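Local coordinates for hypothetical protein (Fusobacterium nucleatum subsp. nucleatum, PDB 2GSL) that might be a ribonuclease of the MrnC family involved in RNA processing, with a magnesium-binding ribonuclease III domain, at residues A24-L28 and V48-V52. Residues are numbered along the deposited sequence; the frame is centred on the assembly and turned at random.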
loop_
_atom_site.group_PDB
_atom_site.type_symbol
_atom_site.label_atom_id
_atom_site.label_comp_id
_atom_site.label_asym_id
_atom_site.label_seq_id
_atom_site.Cartn_x
_atom_site.Cartn_y
_atom_site.Cartn_z
ATOM N N ALA A 24 -0.381 -1.316 4.433
ATOM C CA ALA A 24 -0.181 -1.033 3.014
ATOM C C ALA A 24 -1.519 -1.008 2.279
ATOM O O ALA A 24 -1.734 -0.183 1.379
ATOM C CB ALA A 24 0.740 -2.077 2.389
ATOM N N ILE A 25 -2.423 -1.902 2.680
ATOM C CA ILE A 25 -3.746 -2.003 2.058
ATOM C C ILE A 25 -4.547 -0.737 2.347
ATOM O O ILE A 25 -5.259 -0.218 1.475
ATOM C CB ILE A 25 -4.528 -3.249 2.601
ATOM C CG1 ILE A 25 -3.772 -4.535 2.248
ATOM C CG2 ILE A 25 -5.914 -3.338 1.989
ATOM C CD1 ILE A 25 -4.333 -5.762 2.908
ATOM N N TRP A 26 -4.427 -0.251 3.583
ATOM C CA TRP A 26 -5.134 0.955 4.024
ATOM C C TRP A 26 -4.624 2.159 3.249
ATOM O O TRP A 26 -5.428 2.912 2.688
ATOM C CB TRP A 26 -4.925 1.179 5.527
ATOM C CG TRP A 26 -5.815 2.205 6.125
ATOM C CD1 TRP A 26 -5.478 3.471 6.474
ATOM C CD2 TRP A 26 -7.200 2.048 6.465
ATOM N NE1 TRP A 26 -6.568 4.121 7.008
ATOM C CE2 TRP A 26 -7.638 3.269 7.003
ATOM C CE3 TRP A 26 -8.115 0.999 6.343
ATOM C CZ2 TRP A 26 -8.943 3.459 7.449
ATOM C CZ3 TRP A 26 -9.416 1.188 6.784
ATOM C CH2 TRP A 26 -9.820 2.408 7.319
ATOM N N GLU A 27 -3.304 2.342 3.193
ATOM C CA GLU A 27 -2.775 3.491 2.455
ATOM C C GLU A 27 -3.353 3.500 1.053
ATOM O O GLU A 27 -3.988 4.473 0.646
ATOM C CB GLU A 27 -1.236 3.483 2.387
ATOM C CG GLU A 27 -0.562 4.416 3.399
ATOM C CD GLU A 27 -0.178 5.785 2.827
ATOM O OE1 GLU A 27 -1.051 6.531 2.348
ATOM O OE2 GLU A 27 1.017 6.143 2.863
ATOM N N LEU A 28 -3.154 2.402 0.327
ATOM C CA LEU A 28 -3.638 2.275 -1.055
ATOM C C LEU A 28 -5.063 2.762 -1.250
ATOM O O LEU A 28 -5.316 3.612 -2.095
ATOM C CB LEU A 28 -3.543 0.820 -1.523
ATOM C CG LEU A 28 -3.930 0.575 -2.971
ATOM C CD1 LEU A 28 -3.184 1.562 -3.868
ATOM C CD2 LEU A 28 -3.592 -0.840 -3.340
ATOM N N VAL A 48 -4.488 12.525 3.088
ATOM C CA VAL A 48 -4.145 11.122 3.246
ATOM C C VAL A 48 -3.693 10.848 4.674
ATOM O O VAL A 48 -4.208 9.935 5.327
ATOM C CB VAL A 48 -3.025 10.711 2.279
ATOM C CG1 VAL A 48 -2.635 9.270 2.526
ATOM C CG2 VAL A 48 -3.493 10.892 0.843
ATOM N N LYS A 49 -2.742 11.649 5.154
ATOM C CA LYS A 49 -2.210 11.495 6.504
ATOM C C LYS A 49 -3.296 11.612 7.552
ATOM O O LYS A 49 -3.210 11.028 8.639
ATOM C CB LYS A 49 -1.139 12.547 6.794
ATOM C CG LYS A 49 0.119 12.381 5.983
ATOM C CD LYS A 49 1.225 13.298 6.472
ATOM C CE LYS A 49 2.485 13.139 5.609
ATOM N NZ LYS A 49 3.627 14.011 6.043
ATOM N N ALA A 50 -4.324 12.377 7.224
ATOM C CA ALA A 50 -5.415 12.576 8.144
ATOM C C ALA A 50 -6.145 11.280 8.427
ATOM O O ALA A 50 -6.540 11.048 9.561
ATOM C CB ALA A 50 -6.382 13.614 7.587
ATOM N N LYS A 51 -6.332 10.426 7.426
ATOM C CA LYS A 51 -7.060 9.181 7.686
ATOM C C LYS A 51 -6.165 7.961 7.714
ATOM O O LYS A 51 -6.647 6.835 7.688
ATOM C CB LYS A 51 -8.157 8.932 6.641
ATOM C CG LYS A 51 -8.752 10.149 5.992
ATOM C CD LYS A 51 -9.374 11.109 6.970
ATOM C CE LYS A 51 -9.848 12.345 6.198
ATOM N NZ LYS A 51 -8.771 12.836 5.251
ATOM N N VAL A 52 -4.868 8.189 7.780
ATOM C CA VAL A 52 -3.910 7.108 7.799
ATOM C C VAL A 52 -3.217 6.970 9.175
ATOM O O VAL A 52 -2.492 6.004 9.413
ATOM C CB VAL A 52 -2.870 7.352 6.675
ATOM C CG1 VAL A 52 -1.482 7.552 7.256
ATOM C CG2 VAL A 52 -2.901 6.213 5.674
#
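Trp26 reaches from helix 15-34 to the backbone of helix 41-52. Its CG lies anti to the backbone N (chi1 -168°), which carries the ring out toward helix 41-52, with its NE1 edge facing Lys51. Trp26 NE1 donates a hydrogen bond of 2.8 Å to Lys51 O. The bond is nearly straight, 171° at the hydrogen, and runs close to both the indole plane and the carbonyl plane. It satisfies the buried indole N-H and should limit rotation of the ring. At the same edge Trp26 CD1 touches Val52 CG2 at 3.8 Å. The Trp26 side chain also packs on helices 93-111 and 115-127, and so joins several helices of the all-helical ribonuclease III domain. The two short segments run roughly antiparallel, at an angle of 142°. One turn before Glu27 along its helix lies Asp23, a magnesium ligand and the probable active-site residue. Glu27 bends at its second torsion toward the second helix. Glu27 CG lies 3.7 Å from Val52 CG2, so that one methyl touches both the indole edge and the glutamate chain. Glu27 OE1 comes near Val48 CG1, while OE2 forms a salt bridge with Arg31.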